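Local coordinates for ORF48 (Lactococcus phage TP901-1, PDB 3UH8), which is a structural protein of the phage baseplate, the organelle of host adhesion, and probably uses this immunoglobulin-like N-terminal domain to join neighbouring baseplate parts, at residues F5-T10 with V33-E38; T11-N16 with S113-H118; L48-C53 with F98-Q103. One frame throughout, in Å; residues are numbered along the deposited sequence.

Contact 1: F5-T10 with V33-E38; sequences FITLST and VAQIVE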
loop_
_atom_site.group_PDB
_atom_site.type_symbol
_atom_site.label_atom_id
_atom_site.label_comp_id
_atom_site.label_asym_id
_atom_site.label_seq_id
_atom_site.Cartn_x
_atom_site.Cartn_y
_atom_site.Cartn_z
ATOM N N PHE A 5 3.157 5.382 -9.135
ATOM C CA PHE A 5 2.395 6.391 -8.399
ATOM C C PHE A 5 0.886 6.291 -8.559
ATOM O O PHE A 5 0.378 6.303 -9.680
ATOM C CB PHE A 5 2.886 7.814 -8.699
ATOM C CG PHE A 5 2.223 8.897 -7.875
ATOM C CD1 PHE A 5 2.526 9.056 -6.529
ATOM C CD2 PHE A 5 1.300 9.762 -8.449
ATOM C CE1 PHE A 5 1.908 10.054 -5.767
ATOM C CE2 PHE A 5 0.688 10.763 -7.688
ATOM C CZ PHE A 5 0.995 10.903 -6.353
ATOM N N ILE A 6 0.180 6.226 -7.416
ATOM C CA ILE A 6 -1.282 6.154 -7.303
ATOM C C ILE A 6 -1.779 6.961 -6.094
ATOM O O ILE A 6 -1.038 7.141 -5.126
ATOM C CB ILE A 6 -1.830 4.691 -7.273
ATOM C CG1 ILE A 6 -1.209 3.845 -6.133
ATOM C CG2 ILE A 6 -1.734 4.004 -8.646
ATOM C CD1 ILE A 6 -2.031 2.645 -5.725
ATOM N N THR A 7 -3.036 7.428 -6.153
ATOM C CA THR A 7 -3.680 8.173 -5.070
ATOM C C THR A 7 -4.743 7.262 -4.444
ATOM O O THR A 7 -5.664 6.830 -5.141
ATOM C CB THR A 7 -4.257 9.504 -5.589
ATOM O OG1 THR A 7 -3.279 10.171 -6.388
ATOM C CG2 THR A 7 -4.717 10.420 -4.464
ATOM N N LEU A 8 -4.604 6.958 -3.143
ATOM C CA LEU A 8 -5.538 6.080 -2.439
ATOM C C LEU A 8 -6.396 6.805 -1.421
ATOM O O LEU A 8 -5.884 7.594 -0.626
ATOM C CB LEU A 8 -4.813 4.884 -1.798
ATOM C CG LEU A 8 -4.092 3.944 -2.764
ATOM C CD1 LEU A 8 -3.176 3.014 -2.028
ATOM C CD2 LEU A 8 -5.073 3.164 -3.627
ATOM N N SER A 9 -7.707 6.514 -1.440
ATOM C CA SER A 9 -8.700 7.113 -0.556
ATOM C C SER A 9 -9.122 6.197 0.598
ATOM O O SER A 9 -9.091 4.970 0.467
ATOM C CB SER A 9 -9.921 7.562 -1.351
ATOM O OG SER A 9 -10.878 8.197 -0.521
ATOM N N THR A 10 -9.526 6.813 1.722
ATOM C CA THR A 10 -10.009 6.119 2.922
ATOM C C THR A 10 -11.539 6.160 2.969
ATOM O O THR A 10 -12.169 5.301 3.589
ATOM C CB THR A 10 -9.394 6.722 4.193
ATOM O OG1 THR A 10 -9.822 8.078 4.331
ATOM C CG2 THR A 10 -7.874 6.645 4.210
ATOM N N VAL A 33 4.343 4.053 -4.979
ATOM C CA VAL A 33 4.344 5.368 -4.342
ATOM C C VAL A 33 2.869 5.751 -4.212
ATOM O O VAL A 33 2.166 5.831 -5.219
ATOM C CB VAL A 33 5.188 6.418 -5.118
ATOM C CG1 VAL A 33 5.245 7.744 -4.362
ATOM C CG2 VAL A 33 6.600 5.900 -5.386
ATOM N N ALA A 34 2.382 5.893 -2.976
ATOM C CA ALA A 34 0.967 6.192 -2.765
ATOM C C ALA A 34 0.681 7.499 -2.041
ATOM O O ALA A 34 1.300 7.791 -1.018
ATOM C CB ALA A 34 0.276 5.030 -2.066
ATOM N N GLN A 35 -0.277 8.279 -2.579
ATOM C CA GLN A 35 -0.758 9.527 -1.984
ATOM C C GLN A 35 -2.036 9.172 -1.202
ATOM O O GLN A 35 -3.019 8.739 -1.805
ATOM C CB GLN A 35 -1.030 10.591 -3.074
ATOM C CG GLN A 35 -1.788 11.817 -2.565
ATOM C CD GLN A 35 -0.888 12.984 -2.281
ATOM O OE1 GLN A 35 -0.465 13.702 -3.193
ATOM N NE2 GLN A 35 -0.608 13.226 -1.009
ATOM N N ILE A 36 -1.994 9.260 0.137
ATOM C CA ILE A 36 -3.139 8.966 0.990
ATOM C C ILE A 36 -4.087 10.168 0.967
ATOM O O ILE A 36 -3.666 11.321 1.082
ATOM C CB ILE A 36 -2.731 8.494 2.406
ATOM C CG1 ILE A 36 -1.615 7.411 2.359
ATOM C CG2 ILE A 36 -3.921 8.006 3.211
ATOM C CD1 ILE A 36 -1.835 6.119 1.417
ATOM N N VAL A 37 -5.351 9.864 0.725
ATOM C CA VAL A 37 -6.402 10.851 0.570
ATOM C C VAL A 37 -7.622 10.541 1.439
ATOM O O VAL A 37 -7.976 9.380 1.639
ATOM C CB VAL A 37 -6.690 11.061 -0.948
ATOM C CG1 VAL A 37 -8.171 10.996 -1.296
ATOM C CG2 VAL A 37 -6.062 12.355 -1.453
ATOM N N GLU A 38 -8.228 11.597 1.989
ATOM C CA GLU A 38 -9.448 11.533 2.785
ATOM C C GLU A 38 -10.338 12.650 2.249
ATOM O O GLU A 38 -10.000 13.827 2.395
ATOM C CB GLU A 38 -9.159 11.682 4.292
ATOM C CG GLU A 38 -10.341 11.288 5.162
ATOM C CD GLU A 38 -10.000 10.873 6.579
ATOM O OE1 GLU A 38 -10.154 9.671 6.897
ATOM O OE2 GLU A 38 -9.603 11.751 7.379
#

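Contact 2: T11-N16 with S113-H118; sequences TEPNNN and STRTFH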
loop_
_atom_site.group_PDB
_atom_site.type_symbol
_atom_site.label_atom_id
_atom_site.label_comp_id
_atom_site.label_asym_id
_atom_site.label_seq_id
_atom_site.Cartn_x
_atom_site.Cartn_y
_atom_site.Cartn_z
ATOM N N THR A 11 -12.116 7.175 2.315
ATOM C CA THR A 11 -13.554 7.402 2.211
ATOM C C THR A 11 -14.120 6.784 0.929
ATOM O O THR A 11 -15.118 6.069 0.982
ATOM C CB THR A 11 -13.853 8.920 2.243
ATOM O OG1 THR A 11 -13.166 9.546 1.160
ATOM C CG2 THR A 11 -13.460 9.590 3.553
ATOM N N GLU A 12 -13.504 7.058 -0.235
ATOM C CA GLU A 12 -13.961 6.622 -1.564
ATOM C C GLU A 12 -13.398 5.282 -2.094
ATOM O O GLU A 12 -12.319 4.876 -1.683
ATOM C CB GLU A 12 -13.560 7.687 -2.541
ATOM C CG GLU A 12 -14.672 8.588 -2.942
ATOM C CD GLU A 12 -14.406 9.980 -2.476
ATOM O OE1 GLU A 12 -13.989 10.797 -3.328
ATOM O OE2 GLU A 12 -14.481 10.208 -1.246
ATOM N N PRO A 13 -14.044 4.657 -3.106
ATOM C CA PRO A 13 -13.499 3.426 -3.686
ATOM C C PRO A 13 -12.201 3.676 -4.421
ATOM O O PRO A 13 -11.990 4.783 -4.957
ATOM C CB PRO A 13 -14.579 3.034 -4.673
ATOM C CG PRO A 13 -15.202 4.352 -5.037
ATOM C CD PRO A 13 -15.236 5.170 -3.815
ATOM N N ASN A 14 -11.275 2.692 -4.457
ATOM C CA ASN A 14 -9.997 2.857 -5.138
ATOM C C ASN A 14 -9.924 2.114 -6.480
ATOM O O ASN A 14 -8.839 1.801 -6.941
ATOM C CB ASN A 14 -8.837 2.566 -4.210
ATOM C CG ASN A 14 -8.657 3.585 -3.114
ATOM O OD1 ASN A 14 -8.634 4.801 -3.340
ATOM N ND2 ASN A 14 -8.542 3.097 -1.889
ATOM N N ASN A 15 -11.086 1.930 -7.158
ATOM C CA ASN A 15 -11.182 1.251 -8.463
ATOM C C ASN A 15 -10.831 2.124 -9.692
ATOM O O ASN A 15 -10.687 1.583 -10.793
ATOM C CB ASN A 15 -12.579 0.638 -8.631
ATOM C CG ASN A 15 -13.705 1.645 -8.583
ATOM O OD1 ASN A 15 -13.854 2.398 -7.620
ATOM N ND2 ASN A 15 -14.511 1.694 -9.631
ATOM N N ASN A 16 -10.716 3.454 -9.518
ATOM C CA ASN A 16 -10.427 4.392 -10.609
ATOM C C ASN A 16 -8.943 4.760 -10.759
ATOM O O ASN A 16 -8.579 5.437 -11.724
ATOM C CB ASN A 16 -11.289 5.648 -10.467
ATOM N N SER A 113 -7.560 2.914 8.053
ATOM C CA SER A 113 -6.977 2.264 6.881
ATOM C C SER A 113 -7.536 2.811 5.579
ATOM O O SER A 113 -8.573 3.479 5.582
ATOM C CB SER A 113 -7.203 0.754 6.943
ATOM O OG SER A 113 -8.576 0.429 7.091
ATOM N N THR A 114 -6.845 2.524 4.465
ATOM C CA THR A 114 -7.302 2.903 3.131
ATOM C C THR A 114 -8.291 1.832 2.686
ATOM O O THR A 114 -8.375 0.757 3.293
ATOM C CB THR A 114 -6.133 2.956 2.108
ATOM O OG1 THR A 114 -5.622 1.639 1.878
ATOM C CG2 THR A 114 -5.018 3.915 2.505
ATOM N N ARG A 115 -9.007 2.102 1.605
ATOM C CA ARG A 115 -9.918 1.123 1.043
ATOM C C ARG A 115 -9.113 0.259 0.092
ATOM O O ARG A 115 -8.037 0.686 -0.340
ATOM C CB ARG A 115 -11.082 1.827 0.363
ATOM C CG ARG A 115 -12.029 2.390 1.417
ATOM C CD ARG A 115 -13.120 3.266 0.853
ATOM N NE ARG A 115 -13.793 2.641 -0.284
ATOM C CZ ARG A 115 -15.030 2.161 -0.256
ATOM N NH1 ARG A 115 -15.760 2.251 0.848
ATOM N NH2 ARG A 115 -15.558 1.611 -1.342
ATOM N N THR A 116 -9.576 -0.977 -0.180
ATOM C CA THR A 116 -8.844 -1.896 -1.056
ATOM C C THR A 116 -8.638 -1.344 -2.461
ATOM O O THR A 116 -9.446 -0.559 -2.959
ATOM C CB THR A 116 -9.451 -3.310 -1.093
ATOM O OG1 THR A 116 -10.742 -3.276 -1.700
ATOM C CG2 THR A 116 -9.498 -3.981 0.268
ATOM N N PHE A 117 -7.527 -1.740 -3.071
ATOM C CA PHE A 117 -7.145 -1.385 -4.425
ATOM C C PHE A 117 -6.523 -2.615 -5.054
ATOM O O PHE A 117 -6.121 -3.545 -4.344
ATOM C CB PHE A 117 -6.165 -0.198 -4.434
ATOM C CG PHE A 117 -4.766 -0.490 -3.938
ATOM C CD1 PHE A 117 -4.467 -0.433 -2.583
ATOM C CD2 PHE A 117 -3.741 -0.789 -4.828
ATOM C CE1 PHE A 117 -3.174 -0.706 -2.124
ATOM C CE2 PHE A 117 -2.449 -1.060 -4.369
ATOM C CZ PHE A 117 -2.173 -1.013 -3.020
ATOM N N HIS A 118 -6.418 -2.612 -6.378
ATOM C CA HIS A 118 -5.832 -3.726 -7.092
ATOM C C HIS A 118 -4.573 -3.338 -7.829
ATOM O O HIS A 118 -4.433 -2.195 -8.265
ATOM C CB HIS A 118 -6.843 -4.328 -8.070
ATOM C CG HIS A 118 -7.974 -5.055 -7.410
ATOM N ND1 HIS A 118 -9.131 -4.395 -7.035
ATOM C CD2 HIS A 118 -8.109 -6.371 -7.123
ATOM C CE1 HIS A 118 -9.919 -5.322 -6.513
ATOM N NE2 HIS A 118 -9.347 -6.527 -6.549
#

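Contact 3: L48-C53 with F98-Q103; sequences LQPFFC and FSFRKQ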
loop_
_atom_site.group_PDB
_atom_site.type_symbol
_atom_site.label_atom_id
_atom_site.label_comp_id
_atom_site.label_asym_id
_atom_site.label_seq_id
_atom_site.Cartn_x
_atom_site.Cartn_y
_atom_site.Cartn_z
ATOM N N LEU A 48 1.565 7.740 13.203
ATOM C CA LEU A 48 1.080 6.436 12.753
ATOM C C LEU A 48 2.034 5.806 11.749
ATOM O O LEU A 48 2.652 6.507 10.941
ATOM C CB LEU A 48 -0.347 6.507 12.170
ATOM C CG LEU A 48 -1.480 6.987 13.093
ATOM C CD1 LEU A 48 -2.771 7.141 12.324
ATOM C CD2 LEU A 48 -1.700 6.039 14.255
ATOM N N GLN A 49 2.144 4.473 11.808
ATOM C CA GLN A 49 3.001 3.661 10.953
ATOM C C GLN A 49 2.169 2.952 9.874
ATOM O O GLN A 49 1.240 2.215 10.216
ATOM C CB GLN A 49 3.783 2.657 11.822
ATOM C CG GLN A 49 4.548 1.559 11.078
ATOM C CD GLN A 49 5.718 2.068 10.285
ATOM O OE1 GLN A 49 6.438 2.980 10.703
ATOM N NE2 GLN A 49 5.934 1.475 9.121
ATOM N N PRO A 50 2.474 3.162 8.571
ATOM C CA PRO A 50 1.702 2.472 7.525
ATOM C C PRO A 50 2.117 1.014 7.345
ATOM O O PRO A 50 3.294 0.676 7.472
ATOM C CB PRO A 50 1.963 3.300 6.266
ATOM C CG PRO A 50 3.196 4.077 6.538
ATOM C CD PRO A 50 3.540 4.007 7.994
ATOM N N PHE A 51 1.135 0.156 7.054
ATOM C CA PHE A 51 1.344 -1.272 6.845
ATOM C C PHE A 51 0.735 -1.733 5.536
ATOM O O PHE A 51 -0.404 -1.378 5.224
ATOM C CB PHE A 51 0.762 -2.082 8.014
ATOM C CG PHE A 51 1.646 -2.136 9.237
ATOM C CD1 PHE A 51 2.538 -3.184 9.421
ATOM C CD2 PHE A 51 1.587 -1.141 10.202
ATOM C CE1 PHE A 51 3.358 -3.232 10.553
ATOM C CE2 PHE A 51 2.396 -1.199 11.340
ATOM C CZ PHE A 51 3.285 -2.238 11.501
ATOM N N PHE A 52 1.495 -2.520 4.766
ATOM C CA PHE A 52 1.025 -3.085 3.508
ATOM C C PHE A 52 0.326 -4.400 3.834
ATOM O O PHE A 52 0.973 -5.345 4.292
ATOM C CB PHE A 52 2.189 -3.289 2.516
ATOM C CG PHE A 52 1.817 -4.045 1.260
ATOM C CD1 PHE A 52 1.177 -3.405 0.205
ATOM C CD2 PHE A 52 2.098 -5.401 1.136
ATOM C CE1 PHE A 52 0.830 -4.105 -0.952
ATOM C CE2 PHE A 52 1.759 -6.097 -0.028
ATOM C CZ PHE A 52 1.126 -5.447 -1.063
ATOM N N CYS A 53 -0.997 -4.444 3.633
ATOM C CA CYS A 53 -1.789 -5.636 3.905
ATOM C C CYS A 53 -2.259 -6.266 2.599
ATOM O O CYS A 53 -3.196 -5.770 1.973
ATOM C CB CYS A 53 -2.954 -5.322 4.842
ATOM S SG CYS A 53 -2.462 -4.594 6.427
ATOM N N PHE A 98 -3.751 -0.339 2.689
ATOM C CA PHE A 98 -2.810 0.220 3.656
ATOM C C PHE A 98 -3.492 0.506 4.983
ATOM O O PHE A 98 -4.516 1.184 5.013
ATOM C CB PHE A 98 -2.103 1.471 3.112
ATOM C CG PHE A 98 -1.115 1.177 2.010
ATOM C CD1 PHE A 98 0.145 0.665 2.303
ATOM C CD2 PHE A 98 -1.445 1.393 0.683
ATOM C CE1 PHE A 98 1.050 0.367 1.281
ATOM C CE2 PHE A 98 -0.535 1.109 -0.340
ATOM C CZ PHE A 98 0.707 0.595 -0.033
ATOM N N SER A 99 -2.929 -0.034 6.073
ATOM C CA SER A 99 -3.422 0.126 7.440
ATOM C C SER A 99 -2.431 0.981 8.235
ATOM O O SER A 99 -1.228 0.726 8.191
ATOM C CB SER A 99 -3.614 -1.238 8.092
ATOM O OG SER A 99 -3.885 -1.137 9.480
ATOM N N PHE A 100 -2.940 2.001 8.944
ATOM C CA PHE A 100 -2.127 2.936 9.726
ATOM C C PHE A 100 -2.292 2.630 11.199
ATOM O O PHE A 100 -3.413 2.638 11.713
ATOM C CB PHE A 100 -2.474 4.390 9.365
ATOM C CG PHE A 100 -2.285 4.688 7.892
ATOM C CD1 PHE A 100 -3.283 4.388 6.970
ATOM C CD2 PHE A 100 -1.093 5.226 7.422
ATOM C CE1 PHE A 100 -3.096 4.633 5.610
ATOM C CE2 PHE A 100 -0.911 5.480 6.059
ATOM C CZ PHE A 100 -1.910 5.169 5.162
ATOM N N ARG A 101 -1.176 2.266 11.858
ATOM C CA ARG A 101 -1.182 1.790 13.241
ATOM C C ARG A 101 -0.232 2.501 14.201
ATOM O O ARG A 101 0.788 3.055 13.789
ATOM C CB ARG A 101 -0.914 0.265 13.272
ATOM C CG ARG A 101 -1.591 -0.501 12.136
ATOM C CD ARG A 101 -1.410 -1.999 12.162
ATOM N NE ARG A 101 -2.164 -2.603 11.066
ATOM C CZ ARG A 101 -2.143 -3.893 10.746
ATOM N NH1 ARG A 101 -1.393 -4.741 11.440
ATOM N NH2 ARG A 101 -2.865 -4.343 9.730
ATOM N N LYS A 102 -0.570 2.448 15.506
ATOM C CA LYS A 102 0.246 2.975 16.602
ATOM C C LYS A 102 0.425 1.903 17.689
ATOM O O LYS A 102 -0.472 1.080 17.896
ATOM C CB LYS A 102 -0.304 4.320 17.130
ATOM C CG LYS A 102 -1.030 4.292 18.467
ATOM C CD LYS A 102 -2.133 5.326 18.490
ATOM C CE LYS A 102 -2.021 6.276 19.646
ATOM N NZ LYS A 102 -3.240 7.116 19.763
ATOM N N GLN A 103 1.577 1.913 18.372
ATOM C CA GLN A 103 1.924 0.940 19.396
ATOM C C GLN A 103 1.511 1.299 20.799
ATOM O O GLN A 103 1.779 2.400 21.289
ATOM C CB GLN A 103 3.399 0.610 19.336
ATOM C CG GLN A 103 3.646 -0.694 18.643
ATOM C CD GLN A 103 5.005 -1.218 18.974
ATOM O OE1 GLN A 103 6.001 -0.502 18.899
ATOM N NE2 GLN A 103 5.079 -2.474 19.377
#

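Contact 1: F5-T10 with V33-E38
A parallel strand pair within the immunoglobulin-like domain joins 5-10 to 33-38, with Phe5 beside Val33 and Ser9 beside Val37. Every second residue of the first strand does the bonding: Ile6 N gives to Val33 O at 3.0 Å, Ile6 O takes Gln35 N, Leu8 N reaches Gln35 O, and Leu8 O receives Val37 N at 2.7 Å. On the face bearing Phe5, Thr7 and Ser9, Phe5 CG stands anti to the backbone N (chi1 -175°), and the ring lies side by side with the Gln35 side chain. Its edge meets Val33 in plane, CD1 to CG1 3.7 Å, while CZ lies 3.9 Å from Gln35 CB. Thr7 CG2 continues the row, 3.8 Å from Val37 CG2. The other face is buried: Leu8 CD1 rests 4.0 Å from Ala34 CB, and Leu8 and Ile36 both touch strand 92-103. Past the last pair, Thr10 OG1 donates to Glu38 OE1 at 3.0 Å, meeting the anti side of the carboxylate; Glu38 OE2 has a salt bridge to Lys43. One carboxylate thus holds two partners through separate oxygens, which would probably stabilise its negative charge, and the Thr10 bond adds a polar side-chain link to backbone bonds and apolar contacts.

Contact 2: T11-N16 with S113-H118
Thr11, where the chain has left strand 2-9, lays its carbonyl oxygen 3.4 Å from Arg115 CD, while its OG1 donates to Glu12 OE2 from above the carboxylate plane and is also bonded to Ser9 OG and Asn39 N. Glu12 follows with its backbone: Glu12 O stands 3.0 Å from Arg115 NE. The arginine chain reaches this loop with a bend at chi3 (48°), which turns NE back beside the peptide that links Glu12 to Pro13. Pro13 points away overall, though its CB comes within 3.8 Å of Arg115 NH2. Asn14 is the buried residue of the loop and points into the contact. Its ND2 donates to Arg115 O at 2.9 Å; the acceptor lies almost in the amide plane, but the nitrogen sits well above the carbonyl plane, 57° out of it. The other end of that amide, OD1, accepts from Ser9 N. Asn14 CB also packs against Phe117 CB at 3.9 Å and comes within 3.4 Å of Thr116 O. With donor and acceptor both engaged, the amide's flip is fixed, and one buried side chain ties the loop to the end of strand 2-9 and to the irregular backbone within strand 112-122, a polar join in place of regular strand pairing.

Contact 3: L48-C53 with F98-Q103
Phe51 CG stands anti to the carbonyl carbon (chi1 -80°), and its ring lies beside Arg101, whose chain runs extended from CG to NE (chi2 -177°). The two side chains cross at about a right angle, yet their flat groups are only 22° apart. Phe51 CD2 lies 3.7 Å from Arg101 CD, and Arg101 CZ stands 4.9 Å from the Phe51 ring centroid in an off-centre cation-pi contact. Arg101 NE donates in the guanidinium plane to Ser99 OG at 2.8 Å, nearly straight, and Ser99 OG in turn is bonded to Glu110, while Arg101 NH2 pairs with Glu66 outside the two strands and lies 3.3 Å from Cys53 SG. Beneath lies an antiparallel pair in which Gln49 with Arg101 and Phe51 with Ser99 are the hydrogen-bonded pairs; Gln49 N gives to Arg101 O at 2.8 Å. On the other face Pro50 CB packs 3.6 Å from Phe100 CE2, and Phe98 CE1 meets the edge of the Phe52 ring, 3.9 Å from Phe52 CD1. The bonds to Ser99 and Glu66 fix the rotation of the guanidinium, Glu66 with nearby Glu110 probably offsets its charge, and a polar, aromatic face backs onto an apolar one.

All three contacts reach the same mixed sheet, contact 2 through strand 112-122 alone, but they differ in burial. Contact 3 is mostly buried and joins two strands antiparallel; contacts 1 and 2 are partly buried, contact 1 a parallel pair and contact 2 a loop against the irregular part of strand 112-122. The apolar faces of contacts 1 and 3 meet in the interior, where Leu8 CD1 lies 3.6 Å from Phe98 CD2 and Ile36 packs on Phe100. Contact 2 borders both: Ser9 O probably accepts from Arg115 N, and Phe98 O from Thr114 N. Glu38 and Arg101 find opposite charges outside their segments, whereas contact 2 is bonded across by a neutral amide, with the Arg115 chain against the loop backbone.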